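Local coordinates for CymD (Pseudomonas putida, PDB 6Z34), which probably lets monoaromatic hydrocarbons cross the outer membrane by lateral diffusion through a FadL-type beta-barrel channel, at residues A[44-49]-A[85-90]; A[132-137]-A[160-165]; A[280-285]-A[302-307]; A[399-404]-A[424-429]. One frame throughout, in Å; residues are numbered along the deposited sequence.

Contact 1: A[44-49]-A[85-90]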
loop_
_atom_site.group_PDB
_atom_site.type_symbol
_atom_site.label_atom_id
_atom_site.label_comp_id
_atom_site.label_asym_id
_atom_site.label_seq_id
_atom_site.Cartn_x
_atom_site.Cartn_y
_atom_site.Cartn_z
ATOM N N MET A 44 -24.234 -13.351 -0.003
ATOM C CA MET A 44 -23.040 -13.298 -0.826
ATOM C C MET A 44 -22.887 -11.905 -1.389
ATOM O O MET A 44 -23.839 -11.340 -1.945
ATOM C CB MET A 44 -23.066 -14.338 -1.946
ATOM C CG MET A 44 -22.890 -15.723 -1.376
ATOM S SD MET A 44 -21.893 -16.731 -2.427
ATOM C CE MET A 44 -20.742 -15.496 -2.918
ATOM N N HIS A 45 -21.682 -11.373 -1.240
ATOM C CA HIS A 45 -21.377 -9.979 -1.507
ATOM C C HIS A 45 -20.287 -9.915 -2.559
ATOM O O HIS A 45 -19.276 -10.617 -2.459
ATOM C CB HIS A 45 -20.957 -9.268 -0.212
ATOM C CG HIS A 45 -21.954 -9.427 0.912
ATOM N ND1 HIS A 45 -22.975 -8.524 1.136
ATOM C CD2 HIS A 45 -22.066 -10.363 1.884
ATOM C CE1 HIS A 45 -23.679 -8.900 2.192
ATOM N NE2 HIS A 45 -23.152 -10.017 2.662
ATOM N N LEU A 46 -20.514 -9.101 -3.579
ATOM C CA LEU A 46 -19.572 -8.917 -4.668
ATOM C C LEU A 46 -19.257 -7.442 -4.727
ATOM O O LEU A 46 -20.169 -6.617 -4.819
ATOM C CB LEU A 46 -20.142 -9.392 -6.009
ATOM C CG LEU A 46 -20.385 -10.885 -6.168
ATOM C CD1 LEU A 46 -21.709 -11.120 -6.883
ATOM C CD2 LEU A 46 -19.245 -11.512 -6.936
ATOM N N GLY A 47 -17.977 -7.112 -4.680
ATOM C CA GLY A 47 -17.608 -5.721 -4.658
ATOM C C GLY A 47 -16.641 -5.412 -5.772
ATOM O O GLY A 47 -15.714 -6.188 -6.054
ATOM N N LEU A 48 -16.875 -4.264 -6.401
ATOM C CA LEU A 48 -16.111 -3.758 -7.525
ATOM C C LEU A 48 -15.812 -2.320 -7.220
ATOM O O LEU A 48 -16.745 -1.546 -6.974
ATOM C CB LEU A 48 -16.888 -3.748 -8.842
ATOM C CG LEU A 48 -17.372 -4.903 -9.641
ATOM C CD1 LEU A 48 -18.566 -5.480 -8.905
ATOM C CD2 LEU A 48 -17.769 -4.286 -10.963
ATOM N N GLY A 49 -14.547 -1.944 -7.332
ATOM C CA GLY A 49 -14.221 -0.554 -7.094
ATOM C C GLY A 49 -12.811 -0.265 -7.537
ATOM O O GLY A 49 -12.068 -1.161 -7.955
ATOM N N LEU A 85 -11.273 -5.945 -6.085
ATOM C CA LEU A 85 -12.270 -6.980 -6.315
ATOM C C LEU A 85 -12.506 -7.731 -5.017
ATOM O O LEU A 85 -11.541 -8.102 -4.346
ATOM C CB LEU A 85 -11.787 -7.986 -7.375
ATOM C CG LEU A 85 -11.286 -7.351 -8.662
ATOM C CD1 LEU A 85 -10.829 -8.403 -9.648
ATOM C CD2 LEU A 85 -12.429 -6.551 -9.219
ATOM N N SER A 86 -13.775 -8.023 -4.692
ATOM C CA SER A 86 -14.039 -8.836 -3.509
ATOM C C SER A 86 -15.258 -9.724 -3.678
ATOM O O SER A 86 -16.264 -9.340 -4.282
ATOM C CB SER A 86 -14.213 -7.978 -2.233
ATOM O OG SER A 86 -15.058 -6.860 -2.448
ATOM N N LEU A 87 -15.145 -10.912 -3.092
ATOM C CA LEU A 87 -16.218 -11.886 -2.975
ATOM C C LEU A 87 -16.237 -12.335 -1.521
ATOM O O LEU A 87 -15.253 -12.903 -1.038
ATOM C CB LEU A 87 -15.990 -13.087 -3.907
ATOM C CG LEU A 87 -17.109 -14.129 -3.773
ATOM C CD1 LEU A 87 -18.423 -13.415 -3.999
ATOM C CD2 LEU A 87 -16.952 -15.318 -4.742
ATOM N N VAL A 88 -17.345 -12.099 -0.827
ATOM C CA VAL A 88 -17.483 -12.470 0.576
ATOM C C VAL A 88 -18.755 -13.297 0.757
ATOM O O VAL A 88 -19.840 -12.877 0.342
ATOM C CB VAL A 88 -17.510 -11.222 1.488
ATOM C CG1 VAL A 88 -17.861 -11.609 2.924
ATOM C CG2 VAL A 88 -16.165 -10.500 1.438
ATOM N N TRP A 89 -18.621 -14.456 1.396
ATOM C CA TRP A 89 -19.754 -15.266 1.826
ATOM C C TRP A 89 -19.949 -15.115 3.338
ATOM O O TRP A 89 -18.992 -15.250 4.114
ATOM C CB TRP A 89 -19.511 -16.727 1.440
ATOM C CG TRP A 89 -20.551 -17.668 1.914
ATOM C CD1 TRP A 89 -21.686 -18.035 1.246
ATOM C CD2 TRP A 89 -20.555 -18.402 3.151
ATOM N NE1 TRP A 89 -22.396 -18.941 1.995
ATOM C CE2 TRP A 89 -21.737 -19.177 3.171
ATOM C CE3 TRP A 89 -19.684 -18.475 4.242
ATOM C CZ2 TRP A 89 -22.073 -20.011 4.243
ATOM C CZ3 TRP A 89 -20.019 -19.317 5.314
ATOM C CH2 TRP A 89 -21.203 -20.067 5.302
ATOM N N ARG A 90 -21.184 -14.824 3.749
ATOM C CA ARG A 90 -21.560 -14.656 5.155
ATOM C C ARG A 90 -22.700 -15.608 5.471
ATOM O O ARG A 90 -23.799 -15.451 4.936
ATOM C CB ARG A 90 -21.994 -13.218 5.450
ATOM C CG ARG A 90 -20.962 -12.373 6.173
ATOM C CD ARG A 90 -20.995 -12.642 7.668
ATOM N NE ARG A 90 -22.135 -12.036 8.327
ATOM C CZ ARG A 90 -22.591 -12.431 9.514
ATOM N NH1 ARG A 90 -23.640 -11.831 10.065
ATOM N NH2 ARG A 90 -21.980 -13.428 10.143
#
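Val-88 O is approached by two groups of the strand beside it: His-45 N donates a hydrogen bond to it at 2.9 Å, and Met-44 CA brings its hydrogen to the same oxygen. His-45 O is met likewise by Val-88 N and by the CA of Leu-87, and a second pair of bonds joins Gly-47 to Ser-86. The strands run antiparallel, the axes of the two segments 4.7 Å apart at closest approach. On the face carrying His-45 and Val-88, the imidazole points its CD2 edge at Val-88 O; NE2 is bonded to Gln-41 O and ND1 to Ser-435 OG. Ser-86 and Val-88 touch Ala-27 there. On the other face the Met-44 chain is bent, which brings SD to the Trp-89 edge, 5.0 Å from the five-membered ring centroid, a Met-aromatic contact. Met-44 CE lies 3.3 Å from Leu-87 CD1, tighter than usual van der Waals contact, and Leu-46 CD2 meets that methyl at 3.6 Å. An alanine in place of Met-44 would probably leave the Trp-89 edge without its sulfur and open a gap beside Leu-87. The chemistry implies a two-sided barrel wall: sulfur, leucine and indole on the surface, and opposite them a buried histidine with both ring nitrogens bonded.

Contact 2: A[132-137]-A[160-165]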
loop_
_atom_site.group_PDB
_atom_site.type_symbol
_atom_site.label_atom_id
_atom_site.label_comp_id
_atom_site.label_asym_id
_atom_site.label_seq_id
_atom_site.Cartn_x
_atom_site.Cartn_y
_atom_site.Cartn_z
ATOM N N SER A 132 10.882 5.532 -8.426
ATOM C CA SER A 132 10.515 4.149 -8.185
ATOM C C SER A 132 9.001 4.076 -8.198
ATOM O O SER A 132 8.347 4.774 -7.419
ATOM C CB SER A 132 11.073 3.662 -6.858
ATOM O OG SER A 132 10.868 2.273 -6.722
ATOM N N ARG A 133 8.452 3.271 -9.096
ATOM C CA ARG A 133 7.033 2.955 -9.096
ATOM C C ARG A 133 6.846 1.573 -8.497
ATOM O O ARG A 133 7.477 0.608 -8.943
ATOM C CB ARG A 133 6.443 3.004 -10.509
ATOM C CG ARG A 133 4.939 2.680 -10.572
ATOM C CD ARG A 133 4.498 2.314 -11.992
ATOM N NE ARG A 133 3.068 1.999 -12.076
ATOM C CZ ARG A 133 2.484 1.404 -13.119
ATOM N NH1 ARG A 133 3.203 1.042 -14.177
ATOM N NH2 ARG A 133 1.180 1.158 -13.101
ATOM N N LEU A 134 5.969 1.483 -7.502
ATOM C CA LEU A 134 5.721 0.256 -6.765
ATOM C C LEU A 134 4.285 -0.176 -7.025
ATOM O O LEU A 134 3.340 0.580 -6.771
ATOM C CB LEU A 134 5.966 0.468 -5.269
ATOM C CG LEU A 134 5.493 -0.592 -4.278
ATOM C CD1 LEU A 134 6.239 -1.891 -4.523
ATOM C CD2 LEU A 134 5.700 -0.099 -2.852
ATOM N N ILE A 135 4.126 -1.378 -7.544
ATOM C CA ILE A 135 2.829 -2.004 -7.713
ATOM C C ILE A 135 2.764 -3.161 -6.735
ATOM O O ILE A 135 3.642 -4.033 -6.754
ATOM C CB ILE A 135 2.631 -2.500 -9.158
ATOM C CG1 ILE A 135 2.702 -1.329 -10.139
ATOM C CG2 ILE A 135 1.308 -3.259 -9.291
ATOM C CD1 ILE A 135 2.909 -1.757 -11.568
ATOM N N VAL A 136 1.733 -3.174 -5.884
ATOM C CA VAL A 136 1.485 -4.296 -4.983
ATOM C C VAL A 136 0.054 -4.779 -5.188
ATOM O O VAL A 136 -0.905 -4.015 -5.009
ATOM C CB VAL A 136 1.733 -3.930 -3.509
ATOM C CG1 VAL A 136 1.434 -5.136 -2.587
ATOM C CG2 VAL A 136 3.174 -3.420 -3.317
ATOM N N LEU A 137 -0.086 -6.033 -5.590
ATOM C CA LEU A 137 -1.374 -6.691 -5.702
ATOM C C LEU A 137 -1.466 -7.701 -4.567
ATOM O O LEU A 137 -0.664 -8.641 -4.509
ATOM C CB LEU A 137 -1.518 -7.387 -7.056
ATOM C CG LEU A 137 -2.834 -8.160 -7.188
ATOM C CD1 LEU A 137 -4.022 -7.205 -7.274
ATOM C CD2 LEU A 137 -2.783 -9.088 -8.383
ATOM N N VAL A 160 0.849 -12.218 -2.446
ATOM C CA VAL A 160 1.250 -10.836 -2.691
ATOM C C VAL A 160 2.144 -10.826 -3.921
ATOM O O VAL A 160 3.176 -11.511 -3.954
ATOM C CB VAL A 160 1.995 -10.222 -1.483
ATOM C CG1 VAL A 160 2.510 -8.818 -1.806
ATOM C CG2 VAL A 160 1.130 -10.262 -0.176
ATOM N N TRP A 161 1.760 -10.051 -4.925
ATOM C CA TRP A 161 2.593 -9.836 -6.095
ATOM C C TRP A 161 3.103 -8.400 -6.051
ATOM O O TRP A 161 2.306 -7.450 -6.041
ATOM C CB TRP A 161 1.822 -10.108 -7.388
ATOM C CG TRP A 161 2.682 -9.910 -8.608
ATOM C CD1 TRP A 161 3.764 -10.661 -8.977
ATOM C CD2 TRP A 161 2.549 -8.885 -9.596
ATOM N NE1 TRP A 161 4.311 -10.163 -10.128
ATOM C CE2 TRP A 161 3.586 -9.077 -10.536
ATOM C CE3 TRP A 161 1.652 -7.831 -9.785
ATOM C CZ2 TRP A 161 3.754 -8.251 -11.650
ATOM C CZ3 TRP A 161 1.816 -7.008 -10.883
ATOM C CH2 TRP A 161 2.860 -7.227 -11.810
ATOM N N THR A 162 4.423 -8.243 -6.013
ATOM C CA THR A 162 5.071 -6.941 -5.936
ATOM C C THR A 162 5.817 -6.682 -7.233
ATOM O O THR A 162 6.575 -7.543 -7.692
ATOM C CB THR A 162 6.062 -6.890 -4.774
ATOM O OG1 THR A 162 5.361 -7.085 -3.559
ATOM C CG2 THR A 162 6.783 -5.553 -4.742
ATOM N N SER A 163 5.627 -5.498 -7.804
ATOM C CA SER A 163 6.296 -5.112 -9.040
ATOM C C SER A 163 6.863 -3.708 -8.879
ATOM O O SER A 163 6.165 -2.814 -8.389
ATOM C CB SER A 163 5.317 -5.166 -10.215
ATOM O OG SER A 163 5.972 -5.088 -11.465
ATOM N N VAL A 164 8.123 -3.505 -9.277
ATOM C CA VAL A 164 8.734 -2.174 -9.219
ATOM C C VAL A 164 9.385 -1.836 -10.556
ATOM O O VAL A 164 10.125 -2.650 -11.121
ATOM C CB VAL A 164 9.745 -2.040 -8.060
ATOM C CG1 VAL A 164 10.872 -2.993 -8.218
ATOM C CG2 VAL A 164 10.279 -0.613 -7.956
ATOM N N ASN A 165 9.043 -0.661 -11.085
ATOM C CA ASN A 165 9.763 0.014 -12.154
ATOM C C ASN A 165 10.617 1.098 -11.516
ATOM O O ASN A 165 10.169 1.788 -10.598
ATOM C CB ASN A 165 8.807 0.655 -13.175
ATOM C CG ASN A 165 8.029 -0.360 -13.990
ATOM O OD1 ASN A 165 8.419 -1.521 -14.106
ATOM N ND2 ASN A 165 6.933 0.090 -14.595
#
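Arg-133 with Asn-165, Ile-135 with Ser-163 and Leu-137 with Trp-161 form three hydrogen-bonded antiparallel pairs between strands whose directions differ by 166°, each pair joined by two N-H...O bonds. The shortest runs from Ile-135 N to Ser-163 O, 2.6 Å, and is almost straight. On the face of these pairs, the extended Arg-133 and the Asn-165 side chain stand side by side, with guanidinium and amide planes 62° apart. Arg-133 NH1 and Asn-165 ND2, both nitrogens, stay 3.9 Å apart, and the charge is paired instead with Asp-104 through NH2. Ile-135 CD1 lies 3.5 Å above the plane of the Arg-133 guanidinium, over its centre. The Ile-135 CG2 branch reaches Trp-161 CZ3 at 4.1 Å. These segments belong to the hairpin of strands 131-146 and 151-171, one of the antiparallel hairpins that build a FadL-type barrel wall. Trp-161 has CG anti to the backbone N (chi1 -179°), and Ser-163 CB lies over one face of the indole, offset toward the rim; the indole NE1 bonds to Asp-216. On the opposite face of the strand pair, Leu-134 CD1 meets Thr-162 CG2 at 3.7 Å, while Val-136 and Val-160 touch through their CG1 methyls. At the end of this row Val-164 CG2 packs closely on Ser-132 OG, 3.2 Å away. Thr-162, buried on this inward face, also touches Val-246 and Leu-249 of strand 234-259.

Contact 3: A[280-285]-A[302-307]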
loop_
_atom_site.group_PDB
_atom_site.type_symbol
_atom_site.label_atom_id
_atom_site.label_comp_id
_atom_site.label_asym_id
_atom_site.label_seq_id
_atom_site.Cartn_x
_atom_site.Cartn_y
_atom_site.Cartn_z
ATOM N N ALA A 280 5.383 -5.116 9.416
ATOM C CA ALA A 280 4.259 -5.353 10.305
ATOM C C ALA A 280 3.583 -4.048 10.685
ATOM O O ALA A 280 4.195 -2.985 10.588
ATOM C CB ALA A 280 4.733 -6.075 11.568
ATOM N N SER A 281 2.316 -4.112 11.100
ATOM C CA SER A 281 1.668 -2.952 11.697
ATOM C C SER A 281 0.613 -3.419 12.681
ATOM O O SER A 281 0.093 -4.532 12.596
ATOM C CB SER A 281 1.052 -2.010 10.657
ATOM O OG SER A 281 0.169 -2.703 9.797
ATOM N N LEU A 282 0.324 -2.552 13.632
ATOM C CA LEU A 282 -0.657 -2.815 14.667
ATOM C C LEU A 282 -1.673 -1.694 14.613
ATOM O O LEU A 282 -1.296 -0.519 14.664
ATOM C CB LEU A 282 -0.001 -2.891 16.046
ATOM C CG LEU A 282 -0.958 -3.218 17.197
ATOM C CD1 LEU A 282 -1.447 -4.676 17.132
ATOM C CD2 LEU A 282 -0.296 -2.922 18.532
ATOM N N VAL A 283 -2.951 -2.054 14.485
ATOM C CA VAL A 283 -4.045 -1.091 14.478
ATOM C C VAL A 283 -4.970 -1.410 15.640
ATOM O O VAL A 283 -5.476 -2.534 15.750
ATOM C CB VAL A 283 -4.822 -1.121 13.158
ATOM C CG1 VAL A 283 -5.906 -0.054 13.171
ATOM C CG2 VAL A 283 -3.874 -0.939 11.984
ATOM N N ALA A 284 -5.194 -0.426 16.499
ATOM C CA ALA A 284 -6.177 -0.510 17.565
ATOM C C ALA A 284 -7.180 0.614 17.378
ATOM O O ALA A 284 -6.806 1.740 17.017
ATOM C CB ALA A 284 -5.527 -0.403 18.944
ATOM N N GLY A 285 -8.455 0.311 17.609
ATOM C CA GLY A 285 -9.436 1.348 17.372
ATOM C C GLY A 285 -10.766 1.048 18.028
ATOM O O GLY A 285 -10.974 -0.002 18.647
ATOM N N ARG A 302 0.378 1.896 14.492
ATOM C CA ARG A 302 1.830 1.941 14.535
ATOM C C ARG A 302 2.380 1.029 13.442
ATOM O O ARG A 302 2.107 -0.179 13.449
ATOM C CB ARG A 302 2.323 1.489 15.905
ATOM C CG ARG A 302 3.809 1.494 16.045
ATOM C CD ARG A 302 4.292 2.889 16.323
ATOM N NE ARG A 302 5.671 2.853 16.779
ATOM C CZ ARG A 302 6.052 3.058 18.033
ATOM N NH1 ARG A 302 5.150 3.328 18.968
ATOM N NH2 ARG A 302 7.338 2.997 18.343
ATOM N N VAL A 303 3.144 1.598 12.505
ATOM C CA VAL A 303 3.800 0.825 11.453
ATOM C C VAL A 303 5.261 0.639 11.842
ATOM O O VAL A 303 5.945 1.609 12.177
ATOM C CB VAL A 303 3.674 1.512 10.081
ATOM C CG1 VAL A 303 4.540 0.812 9.073
ATOM C CG2 VAL A 303 2.228 1.519 9.592
ATOM N N TYR A 304 5.742 -0.602 11.797
ATOM C CA TYR A 304 7.030 -0.945 12.395
ATOM C C TYR A 304 8.121 -1.020 11.323
ATOM O O TYR A 304 8.686 -2.071 11.030
ATOM C CB TYR A 304 6.920 -2.255 13.168
ATOM C CG TYR A 304 6.010 -2.190 14.375
ATOM C CD1 TYR A 304 6.440 -1.626 15.567
ATOM C CD2 TYR A 304 4.710 -2.698 14.317
ATOM C CE1 TYR A 304 5.607 -1.568 16.673
ATOM C CE2 TYR A 304 3.870 -2.641 15.416
ATOM C CZ TYR A 304 4.326 -2.076 16.589
ATOM O OH TYR A 304 3.501 -2.012 17.678
ATOM N N TRP A 305 8.439 0.148 10.759
ATOM C CA TRP A 305 9.581 0.247 9.853
ATOM C C TRP A 305 10.894 -0.113 10.544
ATOM O O TRP A 305 11.780 -0.703 9.919
ATOM C CB TRP A 305 9.685 1.660 9.283
ATOM C CG TRP A 305 8.496 2.114 8.516
ATOM C CD1 TRP A 305 7.505 2.938 8.960
ATOM C CD2 TRP A 305 8.181 1.798 7.158
ATOM N NE1 TRP A 305 6.584 3.153 7.959
ATOM C CE2 TRP A 305 6.972 2.457 6.846
ATOM C CE3 TRP A 305 8.796 1.017 6.177
ATOM C CZ2 TRP A 305 6.371 2.362 5.595
ATOM C CZ3 TRP A 305 8.192 0.921 4.927
ATOM C CH2 TRP A 305 6.999 1.595 4.650
ATOM N N SER A 306 11.042 0.223 11.830
ATOM C CA SER A 306 12.340 0.045 12.477
ATOM C C SER A 306 12.746 -1.422 12.532
ATOM O O SER A 306 13.945 -1.732 12.551
ATOM C CB SER A 306 12.326 0.640 13.887
ATOM O OG SER A 306 11.546 -0.150 14.777
ATOM N N ASP A 307 11.770 -2.338 12.545
ATOM C CA ASP A 307 12.054 -3.766 12.619
ATOM C C ASP A 307 12.187 -4.425 11.253
ATOM O O ASP A 307 12.385 -5.641 11.185
ATOM C CB ASP A 307 10.995 -4.476 13.452
ATOM C CG ASP A 307 11.045 -4.064 14.911
ATOM O OD1 ASP A 307 11.198 -4.953 15.776
ATOM O OD2 ASP A 307 10.951 -2.848 15.193
#
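Leu-282 and Tyr-304 lie side by side and point the same way, at the open end of the beta hairpin formed by strands 281-289 and 294-303, part of the antiparallel barrel wall of this FadL-family channel. The ring offers its edge to the leucine: Tyr-304 CE2 stands 3.9 Å from Leu-282 CB, which lies near the ring plane, and the hydroxyl oxygen OH comes about equally near to Leu-282 CB and CD2. Further along the same edge CD2 reaches Ala-280 O, also near the plane, and more loosely Ala-280 CB. Tyr-304 CG is anti to its carbonyl carbon (chi1 -65°), which starts the ring on its way to this edge contact. One face of the ring is occupied from within its own segment by Arg-302 CG, 3.5 Å above the plane and offset toward the rim. The phenol is therefore held at an edge by one strand and on a face by the other. Tyr-304 N donates to Ala-280 O at 3.1 Å, a nearly straight bond with the donor tilted from the carbonyl plane. An alanine at Tyr-304 would probably leave Leu-282 without its aromatic neighbour and the CG of Arg-302 without the face beneath it. Arg-302 carries its guanidinium off to a salt bridge from NE to Asp-335. Ser-281 and Val-303 make the neighbouring non-hydrogen-bonded pair on the opposite face, Ser-281 CB touching Val-303 CG2 at 3.9 Å. Next to them Leu-282 and Arg-302 exchange two backbone bonds, and the one from Arg-302 N to Leu-282 O spans 2.9 Å.

Contact 4: A[399-404]-A[424-429]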
loop_
_atom_site.group_PDB
_atom_site.type_symbol
_atom_site.label_atom_id
_atom_site.label_comp_id
_atom_site.label_asym_id
_atom_site.label_seq_id
_atom_site.Cartn_x
_atom_site.Cartn_y
_atom_site.Cartn_z
ATOM N N LEU A 399 -13.511 10.940 -1.353
ATOM C CA LEU A 399 -12.516 11.907 -1.789
ATOM C C LEU A 399 -11.623 12.273 -0.609
ATOM O O LEU A 399 -12.125 12.616 0.466
ATOM C CB LEU A 399 -13.182 13.152 -2.361
ATOM C CG LEU A 399 -12.253 14.046 -3.171
ATOM C CD1 LEU A 399 -11.978 13.426 -4.531
ATOM C CD2 LEU A 399 -12.867 15.425 -3.315
ATOM N N ALA A 400 -10.306 12.206 -0.807
ATOM C CA ALA A 400 -9.358 12.515 0.258
ATOM C C ALA A 400 -8.251 13.414 -0.271
ATOM O O ALA A 400 -7.633 13.106 -1.295
ATOM C CB ALA A 400 -8.755 11.235 0.850
ATOM N N TYR A 401 -7.995 14.512 0.430
ATOM C CA TYR A 401 -6.937 15.456 0.088
ATOM C C TYR A 401 -5.857 15.371 1.153
ATOM O O TYR A 401 -6.126 15.648 2.322
ATOM C CB TYR A 401 -7.485 16.882 -0.014
ATOM C CG TYR A 401 -6.573 17.888 -0.712
ATOM C CD1 TYR A 401 -5.192 17.895 -0.501
ATOM C CD2 TYR A 401 -7.101 18.845 -1.569
ATOM C CE1 TYR A 401 -4.370 18.822 -1.127
ATOM C CE2 TYR A 401 -6.284 19.776 -2.203
ATOM C CZ TYR A 401 -4.924 19.758 -1.977
ATOM O OH TYR A 401 -4.123 20.683 -2.610
ATOM N N GLY A 402 -4.642 14.999 0.748
ATOM C CA GLY A 402 -3.502 14.957 1.647
ATOM C C GLY A 402 -2.405 15.945 1.285
ATOM O O GLY A 402 -2.296 16.378 0.133
ATOM N N PHE A 403 -1.566 16.276 2.269
ATOM C CA PHE A 403 -0.535 17.299 2.166
ATOM C C PHE A 403 0.649 16.887 3.027
ATOM O O PHE A 403 0.464 16.393 4.143
ATOM C CB PHE A 403 -1.062 18.657 2.633
ATOM C CG PHE A 403 -0.616 19.814 1.790
ATOM C CD1 PHE A 403 -1.426 20.305 0.779
ATOM C CD2 PHE A 403 0.602 20.425 2.022
ATOM C CE1 PHE A 403 -1.026 21.379 0.008
ATOM C CE2 PHE A 403 1.009 21.502 1.256
ATOM C CZ PHE A 403 0.192 21.979 0.245
ATOM N N LYS A 404 1.860 17.087 2.509
ATOM C CA LYS A 404 3.082 16.841 3.257
ATOM C C LYS A 404 4.001 18.043 3.114
ATOM O O LYS A 404 3.912 18.805 2.147
ATOM C CB LYS A 404 3.828 15.584 2.782
ATOM C CG LYS A 404 3.017 14.304 2.762
ATOM C CD LYS A 404 3.878 13.126 2.296
ATOM C CE LYS A 404 3.033 11.940 1.839
ATOM N NZ LYS A 404 3.864 10.728 1.557
ATOM N N SER A 424 0.950 17.469 -2.668
ATOM C CA SER A 424 -0.506 17.464 -2.652
ATOM C C SER A 424 -1.027 16.221 -3.369
ATOM O O SER A 424 -0.533 15.848 -4.439
ATOM C CB SER A 424 -1.054 18.738 -3.310
ATOM O OG SER A 424 -2.433 18.625 -3.604
ATOM N N GLN A 425 -2.027 15.571 -2.783
ATOM C CA GLN A 425 -2.482 14.305 -3.334
ATOM C C GLN A 425 -3.976 14.136 -3.107
ATOM O O GLN A 425 -4.469 14.339 -1.991
ATOM C CB GLN A 425 -1.709 13.146 -2.708
ATOM C CG GLN A 425 -2.147 11.797 -3.193
ATOM C CD GLN A 425 -1.460 10.676 -2.451
ATOM O OE1 GLN A 425 -2.013 10.109 -1.498
ATOM N NE2 GLN A 425 -0.245 10.342 -2.884
ATOM N N ILE A 426 -4.684 13.753 -4.169
ATOM C CA ILE A 426 -6.128 13.561 -4.145
ATOM C C ILE A 426 -6.420 12.118 -4.525
ATOM O O ILE A 426 -6.027 11.659 -5.606
ATOM C CB ILE A 426 -6.846 14.530 -5.096
ATOM C CG1 ILE A 426 -6.676 15.969 -4.612
ATOM C CG2 ILE A 426 -8.310 14.161 -5.220
ATOM C CD1 ILE A 426 -7.472 16.980 -5.401
ATOM N N VAL A 427 -7.116 11.410 -3.645
ATOM C CA VAL A 427 -7.472 10.015 -3.849
ATOM C C VAL A 427 -8.989 9.956 -3.962
ATOM O O VAL A 427 -9.707 10.233 -2.988
ATOM C CB VAL A 427 -6.976 9.123 -2.704
ATOM C CG1 VAL A 427 -7.387 7.675 -2.941
ATOM C CG2 VAL A 427 -5.479 9.238 -2.559
ATOM N N THR A 428 -9.477 9.616 -5.148
ATOM C CA THR A 428 -10.889 9.399 -5.386
ATOM C C THR A 428 -11.163 7.904 -5.324
ATOM O O THR A 428 -10.490 7.118 -6.000
ATOM C CB THR A 428 -11.308 9.949 -6.747
ATOM O OG1 THR A 428 -11.072 11.355 -6.781
ATOM C CG2 THR A 428 -12.785 9.705 -6.976
ATOM N N SER A 429 -12.156 7.517 -4.532
ATOM C CA SER A 429 -12.450 6.113 -4.291
ATOM C C SER A 429 -13.928 5.855 -4.541
ATOM O O SER A 429 -14.797 6.570 -4.026
ATOM C CB SER A 429 -12.072 5.713 -2.865
ATOM O OG SER A 429 -11.958 4.311 -2.728
#
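Leu-399, Ser-424 and Tyr-401 bury more surface here than any other residue, and all three lie on the same face of the strand pair. Leu-399 has CG anti to its backbone N (chi1 -164°), and its CD1 methyl reaches across to the other strand. There Leu-399 CD1 meets Thr-428 OG1 at 3.2 Å and, on a second side chain, Ile-426 CG2 at 3.8 Å. Two residues along, Tyr-401 crosses over to Ser-424, two residues before its direct partner Ile-426. Tyr-401 OH and Ser-424 OG are 2.8 Å apart, a weak hydrogen bond in which either hydroxyl could be the donor. The serine oxygen OG also lies 3.2 Å from Tyr-401 CE1, oblique to the ring. Ile-426 puts CG1 over one face of the phenol, 4.2 Å above the plane and offset toward the rim. The tyrosine thus combines an apolar face contact with a polar one at its tip. Beneath these side chains Ala-400 pairs with Val-427 and Gly-402 with Gln-425 through two backbone bonds each, the straightest being Gly-402 N to Gln-425 O at 2.8 Å. Strand 393-404 is flanked on its far side by strand 378-388, while strand 422-437 passes on to strand 43-58, closing the barrel between the last strands and the first. On the other face Val-427 touches Ile-53 of strand 43-58 and Gln-14 of helix 10-15.

All four contacts join antiparallel neighbours of the barrel, but they differ in place and chemistry. Contacts 1, 2 and 4 are partly buried, whereas contact 3 lies at the surface and buries the least area. Contacts 1 and 4 flank the same seam, since strands 43-58 and 422-437 are neighbours, although their centres are 26 Å apart. Both carry apolar and aromatic groups on an exposed face, contact 1 with sulfur and contact 4 with a weak hydroxyl bond. Contacts 2 and 3 each join the two strands of a hairpin and each carry an arginine paired with an aspartate outside; they differ in ladder length, long in contact 2 and short in contact 3, and in the tyrosine edge of contact 3.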